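Local coordinates for Gp26 (Listeria phage P40, PDB 4JZ5), which probably hydrolyses bacterial cell-wall peptidoglycan, as a phage endolysin whose catalytic domain belongs to glycosyl hydrolase family 25, at residues A[22-27]-A[207-212]; A[33-38]-A[201-206]; A[76-81]-A[95-100]. All blocks are in the same frame, centred on the assembly; numbering follows the deposited sequence. Where two conformers were deposited one is given.

Contact 1: residues A[22-27]-A[207-212]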
loop_
_atom_site.group_PDB
_atom_site.type_symbol
_atom_site.label_atom_id
_atom_site.label_comp_id
_atom_site.label_asym_id
_atom_site.label_seq_id
_atom_site.Cartn_x
_atom_site.Cartn_y
_atom_site.Cartn_z
ATOM N N MET A 22 -11.438 14.719 -8.089
ATOM C CA MET A 22 -10.533 13.642 -8.404
ATOM C C MET A 22 -10.699 12.498 -7.407
ATOM O O MET A 22 -10.869 12.727 -6.214
ATOM C CB MET A 22 -9.107 14.173 -8.355
ATOM C CG MET A 22 -8.038 13.153 -8.691
ATOM S SD MET A 22 -6.414 13.893 -8.905
ATOM C CE MET A 22 -6.833 15.052 -10.208
ATOM N N VAL A 23 -10.634 11.267 -7.885
ATOM C CA VAL A 23 -10.597 10.124 -6.992
ATOM C C VAL A 23 -9.394 10.268 -6.037
ATOM O O VAL A 23 -8.294 10.592 -6.465
ATOM C CB VAL A 23 -10.506 8.835 -7.810
ATOM C CG1 VAL A 23 -10.223 7.664 -6.905
ATOM C CG2 VAL A 23 -11.794 8.630 -8.605
ATOM N N LEU A 24 -9.622 10.023 -4.747
ATOM C CA LEU A 24 -8.594 10.175 -3.728
ATOM C C LEU A 24 -8.474 8.904 -2.898
ATOM O O LEU A 24 -9.443 8.447 -2.282
ATOM C CB LEU A 24 -8.933 11.341 -2.814
ATOM C CG LEU A 24 -7.946 11.576 -1.668
ATOM C CD1 LEU A 24 -6.537 11.817 -2.188
ATOM C CD2 LEU A 24 -8.424 12.751 -0.828
ATOM N N VAL A 25 -7.277 8.334 -2.897
ATOM C CA VAL A 25 -6.934 7.182 -2.086
ATOM C C VAL A 25 -5.754 7.593 -1.208
ATOM O O VAL A 25 -4.811 8.203 -1.694
ATOM C CB VAL A 25 -6.546 5.987 -3.001
ATOM C CG1 VAL A 25 -5.920 4.858 -2.187
ATOM C CG2 VAL A 25 -7.767 5.517 -3.798
ATOM N N LEU A 26 -5.823 7.307 0.088
ATOM C CA LEU A 26 -4.716 7.619 0.986
ATOM C C LEU A 26 -3.930 6.379 1.331
ATOM O O LEU A 26 -4.463 5.274 1.293
ATOM C CB LEU A 26 -5.233 8.213 2.295
ATOM C CG LEU A 26 -6.071 9.475 2.204
ATOM C CD1 LEU A 26 -6.443 9.950 3.595
ATOM C CD2 LEU A 26 -5.349 10.547 1.409
ATOM N N ASP A 27 -2.674 6.559 1.711
ATOM C CA ASP A 27 -1.977 5.522 2.453
ATOM C C ASP A 27 -1.401 6.144 3.712
ATOM O O ASP A 27 -0.929 7.282 3.689
ATOM C CB ASP A 27 -0.930 4.780 1.601
ATOM C CG ASP A 27 0.144 5.672 1.058
ATOM O OD1 ASP A 27 -0.015 6.190 -0.055
ATOM O OD2 ASP A 27 1.182 5.798 1.751
ATOM N N VAL A 207 0.434 13.673 4.426
ATOM C CA VAL A 207 -0.063 12.365 4.088
ATOM C C VAL A 207 0.152 12.102 2.606
ATOM O O VAL A 207 0.039 12.970 1.749
ATOM C CB VAL A 207 -1.540 12.197 4.509
ATOM C CG1 VAL A 207 -2.446 13.113 3.734
ATOM C CG2 VAL A 207 -1.975 10.734 4.389
ATOM N N ASP A 208 0.462 10.844 2.314
ATOM C CA ASP A 208 0.554 10.360 0.944
ATOM C C ASP A 208 -0.816 10.323 0.296
ATOM O O ASP A 208 -1.770 9.734 0.852
ATOM C CB ASP A 208 1.088 8.925 0.906
ATOM C CG ASP A 208 2.535 8.788 1.319
ATOM O OD1 ASP A 208 3.300 9.767 1.368
ATOM O OD2 ASP A 208 2.941 7.613 1.588
ATOM N N MET A 209 -0.916 10.905 -0.894
ATOM C CA MET A 209 -2.161 10.923 -1.653
ATOM C C MET A 209 -1.973 10.234 -2.980
ATOM O O MET A 209 -0.907 10.301 -3.596
ATOM C CB MET A 209 -2.643 12.346 -1.852
ATOM C CG MET A 209 -3.021 12.983 -0.533
ATOM S SD MET A 209 -3.665 14.650 -0.706
ATOM C CE MET A 209 -5.333 14.417 -1.271
ATOM N N ASN A 210 -3.040 9.565 -3.405
ATOM C CA ASN A 210 -3.034 8.706 -4.572
ATOM C C ASN A 210 -4.306 8.933 -5.373
ATOM O O ASN A 210 -5.341 9.316 -4.825
ATOM C CB ASN A 210 -2.984 7.209 -4.196
ATOM C CG ASN A 210 -1.872 6.858 -3.229
ATOM O OD1 ASN A 210 -0.807 6.431 -3.630
ATOM N ND2 ASN A 210 -2.139 7.007 -1.941
ATOM N N THR A 211 -4.235 8.644 -6.671
ATOM C CA THR A 211 -5.425 8.667 -7.501
ATOM C C THR A 211 -5.403 7.503 -8.490
ATOM O O THR A 211 -4.368 6.883 -8.711
ATOM C CB THR A 211 -5.608 10.032 -8.226
ATOM O OG1 THR A 211 -6.924 10.107 -8.774
ATOM C CG2 THR A 211 -4.593 10.231 -9.331
ATOM N N CYS A 212 -6.572 7.225 -9.055
ATOM C CA CYS A 212 -6.769 6.105 -9.957
ATOM C C CYS A 212 -8.116 6.275 -10.622
ATOM O O CYS A 212 -8.909 7.146 -10.250
ATOM C CB CYS A 212 -6.718 4.770 -9.203
ATOM S SG CYS A 212 -7.959 4.594 -7.879
HETATM O O HOH W 1 1.184 8.874 4.274
#
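Asp27 holds its CG between the backbone N and the carbonyl carbon (chi1 60°), while across the strand pair Asn210 swings CG opposite its own carbonyl carbon (chi1 -52°); these torsions bring the carboxylate and the amide together, their planes turned well away from parallel, on the face they share with Val25 and Asp208. Asn210 ND2 spends both hydrogens here. One goes almost straight (174°) to Asp27 OD1 at 3.0 Å, using that oxygen's anti lone pair, and the acceptor lies in the amide plane. The other goes to Val25 O at 2.9 Å, arriving from above the carbonyl plane. Asn210 OD1 accepts from Trp170 NE1, and Gln193 NE2 is a second donor to Asp27 OD1. The other carboxylate oxygen, Asp27 OD2, sits 2.5 Å from Asp208 OD2.

The backbones run antiparallel. Val25 and Asn210 form the hydrogen-bonded pair, with Val25 N to Asn210 O at 2.9 Å; the return bond from Asn210 N to Val25 O is bent and weak, and shares its acceptor with ND2. The next rung, Asp27 N to Asp208 O, is weak, and water 1 bridges Asp27 O and Asp208 N beside it. At the far end Thr211 OG1 donates to Val23 O at 2.7 Å. Val23 CG1 lies 3.9 Å from Cys212 SG. On the opposite face, the Leu26 and Met209 side chains run side by side, with Leu26 CD2 touching Met209 CG at 3.9 Å.

Strands 25-28 and 206-211 are thus joined within the curled sheet expected of the family's beta/alpha barrel. With both ends of the Asn210 amide engaged, its flip is settled. The two N-H donors on OD1 probably restrain rotation of the Asp27 carboxylate, consistent with a fixed orientation in which OD2 faces Asp208 OD2.

Contact 2: residues A[33-38]-A[201-206]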
loop_
_atom_site.group_PDB
_atom_site.type_symbol
_atom_site.label_atom_id
_atom_site.label_comp_id
_atom_site.label_asym_id
_atom_site.label_seq_id
_atom_site.Cartn_x
_atom_site.Cartn_y
_atom_site.Cartn_z
ATOM N N PRO A 33 -0.218 9.363 13.363
ATOM C CA PRO A 33 -0.673 8.727 14.602
ATOM C C PRO A 33 -2.091 9.079 15.005
ATOM O O PRO A 33 -2.710 8.283 15.713
ATOM C CB PRO A 33 0.327 9.243 15.642
ATOM C CG PRO A 33 0.828 10.546 15.059
ATOM C CD PRO A 33 0.912 10.281 13.589
ATOM N N THR A 34 -2.593 10.241 14.597
ATOM C CA THR A 34 -3.978 10.617 14.844
ATOM C C THR A 34 -4.658 10.912 13.524
ATOM O O THR A 34 -4.183 11.716 12.721
ATOM C CB THR A 34 -4.052 11.852 15.748
ATOM O OG1 THR A 34 -3.535 11.508 17.033
ATOM C CG2 THR A 34 -5.476 12.328 15.899
ATOM N N VAL A 35 -5.763 10.212 13.296
ATOM C CA VAL A 35 -6.545 10.374 12.082
ATOM C C VAL A 35 -8.002 10.479 12.486
ATOM O O VAL A 35 -8.496 9.626 13.229
ATOM C CB VAL A 35 -6.382 9.145 11.153
ATOM C CG1 VAL A 35 -7.309 9.233 9.936
ATOM C CG2 VAL A 35 -4.945 8.979 10.717
ATOM N N ASN A 36 -8.710 11.496 12.010
ATOM C CA ASN A 36 -10.150 11.547 12.181
ATOM C C ASN A 36 -10.783 10.688 11.094
ATOM O O ASN A 36 -11.056 11.156 9.980
ATOM C CB ASN A 36 -10.654 12.988 12.111
ATOM C CG ASN A 36 -12.162 13.082 12.224
ATOM O OD1 ASN A 36 -12.856 12.071 12.367
ATOM N ND2 ASN A 36 -12.679 14.293 12.129
ATOM N N TYR A 37 -10.995 9.407 11.396
ATOM C CA TYR A 37 -11.419 8.453 10.381
ATOM C C TYR A 37 -12.727 8.867 9.721
ATOM O O TYR A 37 -12.863 8.791 8.494
ATOM C CB TYR A 37 -11.518 7.027 10.967
ATOM C CG TYR A 37 -10.198 6.578 11.545
ATOM C CD1 TYR A 37 -9.165 6.125 10.733
ATOM C CD2 TYR A 37 -9.964 6.668 12.897
ATOM C CE1 TYR A 37 -7.935 5.761 11.267
ATOM C CE2 TYR A 37 -8.743 6.307 13.453
ATOM C CZ TYR A 37 -7.726 5.863 12.630
ATOM O OH TYR A 37 -6.521 5.540 13.207
ATOM N N SER A 38 -13.685 9.328 10.512
ATOM C CA SER A 38 -14.954 9.761 9.945
ATOM C C SER A 38 -14.768 10.936 8.986
ATOM O O SER A 38 -15.548 11.105 8.036
ATOM C CB SER A 38 -15.960 10.099 11.055
ATOM O OG SER A 38 -15.575 11.235 11.804
ATOM N N LYS A 201 -7.966 17.804 6.167
ATOM C CA LYS A 201 -8.364 18.290 7.475
ATOM C C LYS A 201 -8.298 17.207 8.546
ATOM O O LYS A 201 -7.997 17.470 9.694
ATOM C CB LYS A 201 -9.777 18.863 7.393
ATOM C CG LYS A 201 -10.375 19.279 8.716
ATOM C CD LYS A 201 -11.786 19.823 8.526
ATOM C CE LYS A 201 -12.393 20.280 9.840
ATOM N NZ LYS A 201 -11.592 21.359 10.479
ATOM N N ALA A 202 -8.561 15.973 8.146
ATOM C CA ALA A 202 -8.673 14.864 9.090
ATOM C C ALA A 202 -7.344 14.388 9.668
ATOM O O ALA A 202 -7.335 13.577 10.590
ATOM C CB ALA A 202 -9.357 13.699 8.417
ATOM N N ILE A 203 -6.228 14.868 9.126
ATOM C CA ILE A 203 -4.909 14.390 9.522
ATOM C C ILE A 203 -3.967 15.584 9.642
ATOM O O ILE A 203 -3.796 16.337 8.689
ATOM C CB ILE A 203 -4.330 13.400 8.492
ATOM C CG1 ILE A 203 -5.265 12.207 8.329
ATOM C CG2 ILE A 203 -2.964 12.925 8.916
ATOM C CD1 ILE A 203 -4.804 11.217 7.262
ATOM N N ALA A 204 -3.356 15.779 10.798
ATOM C CA ALA A 204 -2.480 16.937 10.960
ATOM C C ALA A 204 -1.210 16.832 10.115
ATOM O O ALA A 204 -0.723 17.816 9.545
ATOM C CB ALA A 204 -2.115 17.101 12.428
ATOM N N SER A 205 -0.708 15.612 10.028
ATOM C CA SER A 205 0.564 15.301 9.408
ATOM C C SER A 205 0.519 15.249 7.884
ATOM O O SER A 205 -0.525 14.968 7.299
ATOM C CB SER A 205 0.997 13.926 9.905
ATOM O OG SER A 205 0.426 13.651 11.169
ATOM N N PRO A 206 1.669 15.468 7.227
ATOM C CA PRO A 206 1.668 15.252 5.781
ATOM C C PRO A 206 1.186 13.840 5.496
ATOM O O PRO A 206 1.479 12.924 6.276
ATOM C CB PRO A 206 3.134 15.420 5.395
ATOM C CG PRO A 206 3.762 16.170 6.548
ATOM C CD PRO A 206 3.000 15.803 7.757
HETATM O O HOH W 2 -1.437 12.447 12.599
HETATM O O HOH W 3 -4.084 14.458 13.249
#
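Ala202 meets Asn36 through both backbone and side chain. Its carbonyl O takes the N-H of Asn36 in a nearly straight bond of 2.9 Å between Asn36 N and Ala202 O, lying in the carbonyl plane. The Ala202 methyl settles against the same residue: its CB is 3.4 Å from Asn36 O and also packs against Asn36 CB. The Asn36 amide is turned elsewhere, with OD1 making a weak hydrogen bond to Gly39 N.

One step along, Ile203 lies beside Val35, the two side chains pointing the same way. With CG1 opposite its carbonyl carbon (chi1 -59°), Ile203 lays its longer branch along both valine methyls, and Ile203 CG1 is 4.0 Å from Val35 CG1. Both Val35 and Ala202 also touch Leu40.

Beyond this apolar patch two waters take over the joining. Water 3 donates to Thr34 O at 2.8 Å and accepts from Ala204 N, satisfying two backbone polar groups where the segments do not bond directly; water 2 accepts from Thr34 N and lies 2.6 Å from Ser205 OG. This is packing between two loops, one after strand 25-28 and one before 206-211, at one end of what is probably the family's beta/alpha barrel.

Contact 3: residues A[76-81]-A[95-100]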
loop_
_atom_site.group_PDB
_atom_site.type_symbol
_atom_site.label_atom_id
_atom_site.label_comp_id
_atom_site.label_asym_id
_atom_site.label_seq_id
_atom_site.Cartn_x
_atom_site.Cartn_y
_atom_site.Cartn_z
ATOM N N PHE A 76 -10.431 -0.652 3.059
ATOM C CA PHE A 76 -9.009 -0.493 3.219
ATOM C C PHE A 76 -8.240 -1.755 2.885
ATOM O O PHE A 76 -8.769 -2.850 2.797
ATOM C CB PHE A 76 -8.679 0.007 4.651
ATOM C CG PHE A 76 -8.722 -1.061 5.709
ATOM C CD1 PHE A 76 -9.918 -1.417 6.302
ATOM C CD2 PHE A 76 -7.558 -1.703 6.119
ATOM C CE1 PHE A 76 -9.967 -2.399 7.276
ATOM C CE2 PHE A 76 -7.597 -2.679 7.103
ATOM C CZ PHE A 76 -8.813 -3.027 7.679
ATOM N N GLY A 77 -6.952 -1.550 2.686
ATOM C CA GLY A 77 -5.995 -2.603 2.438
ATOM C C GLY A 77 -4.737 -2.408 3.259
ATOM O O GLY A 77 -4.625 -1.453 4.026
ATOM N N LEU A 78 -3.765 -3.296 3.072
ATOM C CA LEU A 78 -2.507 -3.274 3.827
ATOM C C LEU A 78 -1.319 -3.244 2.892
ATOM O O LEU A 78 -1.370 -3.855 1.819
ATOM C CB LEU A 78 -2.325 -4.535 4.672
ATOM C CG LEU A 78 -3.452 -4.909 5.624
ATOM C CD1 LEU A 78 -3.073 -6.171 6.378
ATOM C CD2 LEU A 78 -3.837 -3.810 6.585
ATOM N N TYR A 79 -0.232 -2.592 3.302
ATOM C CA TYR A 79 1.022 -2.706 2.577
ATOM C C TYR A 79 2.159 -3.020 3.537
ATOM O O TYR A 79 2.260 -2.460 4.626
ATOM C CB TYR A 79 1.325 -1.442 1.737
ATOM C CG TYR A 79 1.824 -0.229 2.502
ATOM C CD1 TYR A 79 3.183 -0.040 2.738
ATOM C CD2 TYR A 79 0.949 0.756 2.950
ATOM C CE1 TYR A 79 3.660 1.070 3.411
ATOM C CE2 TYR A 79 1.420 1.877 3.637
ATOM C CZ TYR A 79 2.778 2.026 3.851
ATOM O OH TYR A 79 3.275 3.114 4.530
ATOM N N HIS A 80 3.046 -3.905 3.088
ATOM C CA HIS A 80 4.220 -4.328 3.832
ATOM C C HIS A 80 5.465 -3.652 3.286
ATOM O O HIS A 80 5.707 -3.701 2.080
ATOM C CB HIS A 80 4.400 -5.838 3.668
ATOM C CG HIS A 80 5.638 -6.350 4.319
ATOM N ND1 HIS A 80 6.802 -6.685 3.659
ATOM C CD2 HIS A 80 5.869 -6.542 5.631
ATOM C CE1 HIS A 80 7.691 -7.090 4.559
ATOM N NE2 HIS A 80 7.146 -7.001 5.757
ATOM N N TYR A 81 6.256 -3.032 4.163
ATOM C CA TYR A 81 7.510 -2.408 3.769
ATOM C C TYR A 81 8.611 -3.462 3.806
ATOM O O TYR A 81 9.018 -3.935 4.877
ATOM C CB TYR A 81 7.859 -1.222 4.687
ATOM C CG TYR A 81 9.046 -0.455 4.159
ATOM C CD1 TYR A 81 10.342 -0.873 4.422
ATOM C CD2 TYR A 81 8.871 0.641 3.330
ATOM C CE1 TYR A 81 11.429 -0.190 3.916
ATOM C CE2 TYR A 81 9.965 1.337 2.823
ATOM C CZ TYR A 81 11.230 0.895 3.102
ATOM O OH TYR A 81 12.315 1.575 2.590
ATOM N N ASN A 95 4.986 -13.798 5.541
ATOM C CA ASN A 95 4.166 -14.203 6.673
ATOM C C ASN A 95 3.844 -13.063 7.630
ATOM O O ASN A 95 2.832 -13.107 8.311
ATOM C CB ASN A 95 4.823 -15.348 7.426
ATOM C CG ASN A 95 4.720 -16.652 6.679
ATOM O OD1 ASN A 95 3.796 -16.853 5.892
ATOM N ND2 ASN A 95 5.651 -17.561 6.940
ATOM N N MET A 96 4.678 -12.027 7.681
ATOM C CA MET A 96 4.340 -10.823 8.451
ATOM C C MET A 96 3.081 -10.182 7.888
ATOM O O MET A 96 2.180 -9.778 8.618
ATOM C CB MET A 96 5.474 -9.792 8.396
ATOM C CG MET A 96 6.730 -10.156 9.169
ATOM S SD MET A 96 6.565 -10.096 10.976
ATOM C CE MET A 96 6.470 -8.350 11.317
ATOM N N LEU A 97 3.032 -10.041 6.572
ATOM C CA LEU A 97 1.873 -9.441 5.938
ATOM C C LEU A 97 0.633 -10.322 6.143
ATOM O O LEU A 97 -0.452 -9.808 6.433
ATOM C CB LEU A 97 2.146 -9.176 4.461
ATOM C CG LEU A 97 1.015 -8.537 3.646
ATOM C CD1 LEU A 97 0.445 -7.264 4.273
ATOM C CD2 LEU A 97 1.501 -8.250 2.246
ATOM N N VAL A 98 0.783 -11.634 6.010
ATOM C CA VAL A 98 -0.336 -12.542 6.266
ATOM C C VAL A 98 -0.802 -12.417 7.713
ATOM O O VAL A 98 -2.013 -12.335 7.985
ATOM C CB VAL A 98 0.039 -13.998 5.928
ATOM C CG1 VAL A 98 -1.102 -14.960 6.288
ATOM C CG2 VAL A 98 0.385 -14.130 4.458
ATOM N N SER A 99 0.146 -12.381 8.646
ATOM C CA SER A 99 -0.194 -12.234 10.051
ATOM C C SER A 99 -0.909 -10.918 10.336
ATOM O O SER A 99 -1.854 -10.880 11.121
ATOM C CB SER A 99 1.063 -12.350 10.902
ATOM O OG SER A 99 1.526 -13.687 10.922
ATOM N N ALA A 100 -0.459 -9.842 9.702
ATOM C CA ALA A 100 -1.115 -8.545 9.860
ATOM C C ALA A 100 -2.553 -8.593 9.354
ATOM O O ALA A 100 -3.466 -8.043 9.983
ATOM C CB ALA A 100 -0.330 -7.472 9.125
#
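Leu97 overlaps Leu78 and His80 with its two methyl branches, the central packing of helix against strand in the beta-alpha-beta unit formed by strand 76-81, helix 87-106 and strand 114-117. With CG opposite the backbone N (chi1 -180°), the leucine fork opens toward the sheet. Leu97 CD1 rests 3.9 Å from Leu78 CB, and the other branch places Leu97 CD2 at 4.0 Å from His80 CB. Leu97 also touches Ser51 of the neighbouring strand 46-53.

One helical turn on, Leu78 CD1 meets Ala100, lying 4.1 Å from its CB, and also comes within 3.9 Å of Ala100 C, against the helix backbone. Leu62 of helix 62-72 touches both Leu78 and Ala100.

The axes of segments 76-81 and 95-100 stand at 152°, nearly antiparallel, as expected when the chain leaves a barrel strand and turns back along the outside. At the opposite end from Ala100, the His80 side chain passes Met96 at a slant, and its ring meets that of Phe135 with the planes about 25° apart. Its NE2 is hydrogen-bonded to Gly54 O while lying 4.2 Å from Met96 CB.

How the contacts relate
Starting at the N terminus, residues 22-27 open the widest loop, which contact 1 closes only near the end of the chain by pairing strand 25-28 with strand 206-211. Contact 2 sits within that loop, joining 33-38 to 201-206, the stretch that runs directly into the second half of contact 1. Contact 3 is local, folding helix 87-106 back on strand 76-81, and lies within both larger loops; none of the three cross. Leu26 CD1 touches Ile203 CD1, linking contacts 1 and 2, whereas Asp27 CB packs on Tyr79 CE2, linking contacts 1 and 3. Contacts 1 and 3 reach the same sheet, probably the barrel sheet, while contact 2 joins two loops beside it.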